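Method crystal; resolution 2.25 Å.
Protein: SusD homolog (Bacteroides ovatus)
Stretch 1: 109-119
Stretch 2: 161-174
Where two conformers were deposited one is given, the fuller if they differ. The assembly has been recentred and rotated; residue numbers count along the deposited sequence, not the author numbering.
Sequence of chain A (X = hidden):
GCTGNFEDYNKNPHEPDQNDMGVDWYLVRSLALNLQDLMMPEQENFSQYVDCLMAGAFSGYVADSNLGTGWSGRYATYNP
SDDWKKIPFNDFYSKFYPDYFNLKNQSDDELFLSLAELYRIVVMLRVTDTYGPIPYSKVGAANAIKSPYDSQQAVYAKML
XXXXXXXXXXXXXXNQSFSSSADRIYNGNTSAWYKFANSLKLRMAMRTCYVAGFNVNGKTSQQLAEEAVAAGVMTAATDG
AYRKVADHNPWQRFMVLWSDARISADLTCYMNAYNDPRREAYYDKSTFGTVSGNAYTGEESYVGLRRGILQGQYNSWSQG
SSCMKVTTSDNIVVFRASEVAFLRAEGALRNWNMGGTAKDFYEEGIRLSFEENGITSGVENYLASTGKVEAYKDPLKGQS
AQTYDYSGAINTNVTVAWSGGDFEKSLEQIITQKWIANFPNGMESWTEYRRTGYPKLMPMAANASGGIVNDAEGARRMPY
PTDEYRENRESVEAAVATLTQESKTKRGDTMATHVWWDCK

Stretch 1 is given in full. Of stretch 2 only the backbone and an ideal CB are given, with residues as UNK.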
# COMPACT_ATOMS: atom_id res chain seq x y z
N ASP A 109 0.14 3.33 31.27
CA ASP A 109 -1.25 3.37 30.80
C ASP A 109 -1.47 2.33 29.70
O ASP A 109 -0.91 2.44 28.61
CB ASP A 109 -1.61 4.79 30.29
CG ASP A 109 -3.04 5.02 29.82
OD1 ASP A 109 -3.89 4.11 29.98
OD2 ASP A 109 -3.32 6.12 29.31
N GLU A 110 -2.30 1.34 30.01
CA GLU A 110 -2.68 0.20 29.19
C GLU A 110 -3.20 0.63 27.80
O GLU A 110 -2.91 -0.04 26.82
CB GLU A 110 -3.75 -0.60 29.93
CG GLU A 110 -3.96 -2.02 29.42
CD GLU A 110 -5.05 -2.82 30.12
OE1 GLU A 110 -5.92 -2.20 30.78
OE2 GLU A 110 -5.04 -4.06 29.98
N LEU A 111 -3.95 1.74 27.73
CA LEU A 111 -4.51 2.21 26.48
C LEU A 111 -3.40 2.75 25.55
O LEU A 111 -3.39 2.42 24.35
CB LEU A 111 -5.60 3.27 26.74
CG LEU A 111 -6.27 3.91 25.51
CD1 LEU A 111 -6.96 2.87 24.64
CD2 LEU A 111 -7.29 4.93 25.92
N PHE A 112 -2.47 3.55 26.10
CA PHE A 112 -1.38 4.15 25.33
C PHE A 112 -0.35 3.12 24.90
O PHE A 112 0.22 3.23 23.82
CB PHE A 112 -0.74 5.30 26.12
CG PHE A 112 -1.35 6.64 25.78
CD1 PHE A 112 -2.58 7.02 26.32
CD2 PHE A 112 -0.74 7.50 24.86
CE1 PHE A 112 -3.17 8.24 25.97
CE2 PHE A 112 -1.32 8.73 24.52
CZ PHE A 112 -2.54 9.09 25.07
N LEU A 113 -0.13 2.09 25.71
CA LEU A 113 0.81 1.01 25.39
C LEU A 113 0.21 0.09 24.32
O LEU A 113 0.94 -0.41 23.47
CB LEU A 113 1.19 0.21 26.65
CG LEU A 113 1.94 0.99 27.71
CD1 LEU A 113 1.83 0.29 29.05
CD2 LEU A 113 3.38 1.30 27.29
N SER A 114 -1.14 -0.07 24.34
CA SER A 114 -1.86 -0.87 23.35
C SER A 114 -1.86 -0.17 22.00
O SER A 114 -1.65 -0.82 20.97
CB SER A 114 -3.28 -1.16 23.83
OG SER A 114 -3.20 -2.12 24.86
N LEU A 115 -2.05 1.16 22.00
CA LEU A 115 -2.01 1.95 20.77
C LEU A 115 -0.59 1.97 20.19
O LEU A 115 -0.43 1.81 18.99
CB LEU A 115 -2.50 3.37 21.05
CG LEU A 115 -4.00 3.53 21.20
CD1 LEU A 115 -4.29 4.89 21.77
CD2 LEU A 115 -4.72 3.33 19.88
N ALA A 116 0.45 2.12 21.05
CA ALA A 116 1.85 2.09 20.63
C ALA A 116 2.17 0.75 19.93
O ALA A 116 2.78 0.76 18.86
CB ALA A 116 2.77 2.29 21.84
N GLU A 117 1.68 -0.37 20.49
CA GLU A 117 1.83 -1.71 19.92
C GLU A 117 1.06 -1.85 18.60
O GLU A 117 1.55 -2.51 17.69
CB GLU A 117 1.38 -2.80 20.90
CG GLU A 117 2.06 -4.14 20.66
CD GLU A 117 3.56 -4.13 20.86
OE1 GLU A 117 4.06 -3.30 21.67
OE2 GLU A 117 4.26 -4.94 20.20
N LEU A 118 -0.15 -1.26 18.51
CA LEU A 118 -0.96 -1.28 17.29
C LEU A 118 -0.20 -0.58 16.15
O LEU A 118 -0.15 -1.11 15.04
CB LEU A 118 -2.34 -0.62 17.52
CG LEU A 118 -3.30 -0.56 16.30
CD1 LEU A 118 -3.68 -1.94 15.80
CD2 LEU A 118 -4.55 0.23 16.63
N TYR A 119 0.44 0.59 16.43
CA TYR A 119 1.22 1.35 15.44
C TYR A 119 2.42 0.53 15.01
O TYR A 119 2.68 0.45 13.82
CB TYR A 119 1.66 2.72 16.01
CG TYR A 119 0.51 3.60 16.48
CD1 TYR A 119 -0.76 3.50 15.90
CD2 TYR A 119 0.71 4.55 17.48
CE1 TYR A 119 -1.80 4.33 16.32
CE2 TYR A 119 -0.34 5.36 17.92
CZ TYR A 119 -1.58 5.26 17.32
OH TYR A 119 -2.60 6.06 17.76
N UNK A 161 -1.32 -12.39 17.54
CA UNK A 161 -1.52 -12.71 18.95
C UNK A 161 -1.57 -11.41 19.79
O UNK A 161 -2.41 -11.28 20.67
CB UNK A 161 -0.41 -13.63 19.45
N UNK A 162 -0.65 -10.47 19.52
CA UNK A 162 -0.62 -9.19 20.23
C UNK A 162 -1.84 -8.34 19.85
O UNK A 162 -2.43 -7.70 20.72
CB UNK A 162 0.67 -8.43 19.92
N UNK A 163 -2.27 -8.41 18.56
CA UNK A 163 -3.44 -7.68 18.08
C UNK A 163 -4.71 -8.15 18.83
O UNK A 163 -5.53 -7.30 19.20
CB UNK A 163 -3.60 -7.87 16.57
N UNK A 164 -4.86 -9.47 19.10
CA UNK A 164 -5.98 -10.01 19.89
C UNK A 164 -6.04 -9.38 21.29
O UNK A 164 -7.13 -9.05 21.77
CB UNK A 164 -5.85 -11.53 20.01
N UNK A 165 -4.88 -9.15 21.92
CA UNK A 165 -4.81 -8.52 23.24
C UNK A 165 -5.13 -7.03 23.15
O UNK A 165 -5.82 -6.52 24.02
CB UNK A 165 -3.42 -8.72 23.86
N UNK A 166 -4.69 -6.34 22.07
CA UNK A 166 -4.96 -4.92 21.81
C UNK A 166 -6.47 -4.75 21.61
O UNK A 166 -7.06 -3.83 22.18
CB UNK A 166 -4.18 -4.42 20.59
N UNK A 167 -7.11 -5.63 20.83
CA UNK A 167 -8.55 -5.60 20.57
C UNK A 167 -9.33 -5.71 21.93
O UNK A 167 -10.28 -4.95 22.14
CB UNK A 167 -8.94 -6.74 19.62
N UNK A 168 -8.90 -6.63 22.83
CA UNK A 168 -9.48 -6.84 24.17
C UNK A 168 -9.37 -5.54 25.00
O UNK A 168 -10.35 -5.11 25.58
CB UNK A 168 -8.77 -7.99 24.89
N UNK A 169 -8.18 -4.90 25.00
CA UNK A 169 -7.94 -3.64 25.72
C UNK A 169 -8.84 -2.51 25.15
O UNK A 169 -9.51 -1.84 25.91
CB UNK A 169 -6.46 -3.25 25.62
N UNK A 170 -8.89 -2.35 23.83
CA UNK A 170 -9.69 -1.29 23.21
C UNK A 170 -11.20 -1.48 23.44
O UNK A 170 -11.92 -0.48 23.57
CB UNK A 170 -9.40 -1.24 21.71
N UNK A 171 -11.64 -2.75 23.49
CA UNK A 171 -13.02 -3.15 23.76
C UNK A 171 -13.50 -2.76 25.14
O UNK A 171 -14.61 -2.23 25.27
CB UNK A 171 -13.17 -4.66 23.59
N UNK A 172 -12.66 -3.00 26.19
CA UNK A 172 -13.04 -2.69 27.57
C UNK A 172 -13.11 -1.18 27.81
O UNK A 172 -13.91 -0.76 28.64
CB UNK A 172 -12.05 -3.33 28.55
N UNK A 173 -12.35 -0.35 27.05
CA UNK A 173 -12.46 1.12 27.18
C UNK A 173 -13.75 1.61 26.52
O UNK A 173 -14.24 2.68 26.85
CB UNK A 173 -11.25 1.81 26.55
N UNK A 174 -14.34 0.77 25.66
CA UNK A 174 -15.62 1.00 25.01
C UNK A 174 -15.85 2.38 24.44
O UNK A 174 -15.22 2.76 23.45
CB UNK A 174 -16.74 0.70 26.01

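The two helices run roughly antiparallel, at 141° between their directions, so stretch 2 is read against stretch 1 backwards.

Position 161 has helical angles and nothing of stretch 1 near its CB; many residues would serve, and it is Glu161. At 162 the CB points toward stretch 1, 4.6 Å from Glu117 CG. A carboxylate nearby invites a base or a polar donor. The residue is Asp162, a like charge: its OD2 lies 4.0 Å from Glu117 OE2, and one water donates to both, its O 2.6 Å from each of Asp162 OD2 and Glu117 OE2, so the water links the two carboxylates.

Position 163 points sideways, and a long apolar chain, such as leucine or methionine, could come back toward Leu118. Leu163 does so, its CD1 3.7 Å from Leu118 CD1. Stretch 1 puts no demand on 164 and 165; they hold Asp164 and Asn165.

The helices come close at 166, where the CA of 166 is 5.3 Å from Ser114 CA. Its CB points toward stretch 1, 4.4 Å from Ser114 O and 5.2 Å from Leu118 CB, with Glu117 CB a little farther off, within reach of a longer chain. A medium aliphatic chain suits this close approach. Ile166 lays CD1 3.7 Å from Glu117 CB, while its CG2 sits 4.2 Å from Leu118 CB.

Positions 167 and 168 are out of reach, and stretch 1 puts no demand on them: Ile167, and Thr168, whose OG1 donates to Asp164 O at 3.0 Å.

At 169 the CB is already 3.5 Å from Ser114 OG, so a small or compact residue is indicated: alanine, serine, valine. Ser114 OG already donates to Glu110 O (2.9 Å), which lessens any need for a polar partner. Val169 packs CG1 3.3 Å from Ser114 OG and CG2 3.5 Å from Glu110 OE2.

Position 170 points sideways, but the methyls of Leu111 and Leu115 favour a long aliphatic chain. Leu170 brings CD2 to 3.6 Å from Leu111 CD1.

At 171, out of reach, a CB would sit 3.2 Å from Ile167 O, somewhat crowded; the residue is Gly171.

Position 172 also points sideways, yet the Glu110 carboxylate calls for a long base, lysine or arginine. Lys172 answers with a salt bridge, NZ to Glu110 OE1 at 3.6 Å.

At 173 the CB points toward stretch 1, 4.8 Å from Leu111 CD1, with room for a large apolar or aromatic group. Phe173 offers its ring face to Leu111 CB, 4.2 Å from the ring centroid, a CH-pi contact.

Position 174 has positive phi (44°), which favours glycine, and Gly174 follows the helix.

Stretch 2 161-174: EDLDNIITVLGKFG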
# COMPACT_ATOMS: atom_id res chain seq x y z
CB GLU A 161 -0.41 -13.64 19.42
CG GLU A 161 -0.51 -14.02 20.89
CD GLU A 161 0.40 -15.16 21.32
OE1 GLU A 161 0.71 -16.03 20.48
OE2 GLU A 161 0.77 -15.19 22.51
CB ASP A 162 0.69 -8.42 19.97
CG ASP A 162 1.93 -9.08 20.58
OD1 ASP A 162 1.77 -9.96 21.48
OD2 ASP A 162 3.05 -8.76 20.14
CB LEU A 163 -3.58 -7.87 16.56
CG LEU A 163 -4.60 -7.02 15.82
CD1 LEU A 163 -4.51 -5.55 16.22
CD2 LEU A 163 -4.46 -7.21 14.34
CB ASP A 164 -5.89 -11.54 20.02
CG ASP A 164 -6.67 -12.30 18.97
OD1 ASP A 164 -7.60 -11.71 18.38
OD2 ASP A 164 -6.38 -13.51 18.77
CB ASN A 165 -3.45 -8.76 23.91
CG ASN A 165 -3.20 -10.23 24.21
OD1 ASN A 165 -4.13 -10.99 24.55
ND2 ASN A 165 -1.96 -10.68 24.06
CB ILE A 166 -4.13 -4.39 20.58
CG1 ILE A 166 -2.64 -4.33 20.90
CG2 ILE A 166 -4.66 -3.03 20.04
CD1 ILE A 166 -1.76 -4.34 19.64
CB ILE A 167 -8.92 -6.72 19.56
CG1 ILE A 167 -8.43 -6.34 18.14
CG2 ILE A 167 -10.43 -7.02 19.57
CD1 ILE A 167 -8.33 -7.50 17.14
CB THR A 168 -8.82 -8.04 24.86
OG1 THR A 168 -9.08 -9.21 24.08
CG2 THR A 168 -9.30 -8.25 26.31
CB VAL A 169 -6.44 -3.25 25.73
CG1 VAL A 169 -6.23 -1.82 26.24
CG2 VAL A 169 -5.62 -4.24 26.55
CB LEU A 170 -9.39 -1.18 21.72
CG LEU A 170 -7.98 -0.74 21.33
CD1 LEU A 170 -7.80 -0.80 19.84
CD2 LEU A 170 -7.65 0.66 21.86
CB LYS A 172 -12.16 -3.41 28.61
CG LYS A 172 -10.73 -2.92 28.78
CD LYS A 172 -10.00 -3.81 29.78
CE LYS A 172 -8.91 -3.09 30.51
NZ LYS A 172 -9.44 -2.12 31.50
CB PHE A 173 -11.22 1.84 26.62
CG PHE A 173 -10.07 1.70 27.58
CD1 PHE A 173 -9.96 2.53 28.69
CD2 PHE A 173 -9.14 0.69 27.43
CE1 PHE A 173 -8.93 2.36 29.61
CE2 PHE A 173 -8.11 0.51 28.36
CZ PHE A 173 -8.01 1.35 29.44
O HOH W 1 3.69 -6.87 18.49
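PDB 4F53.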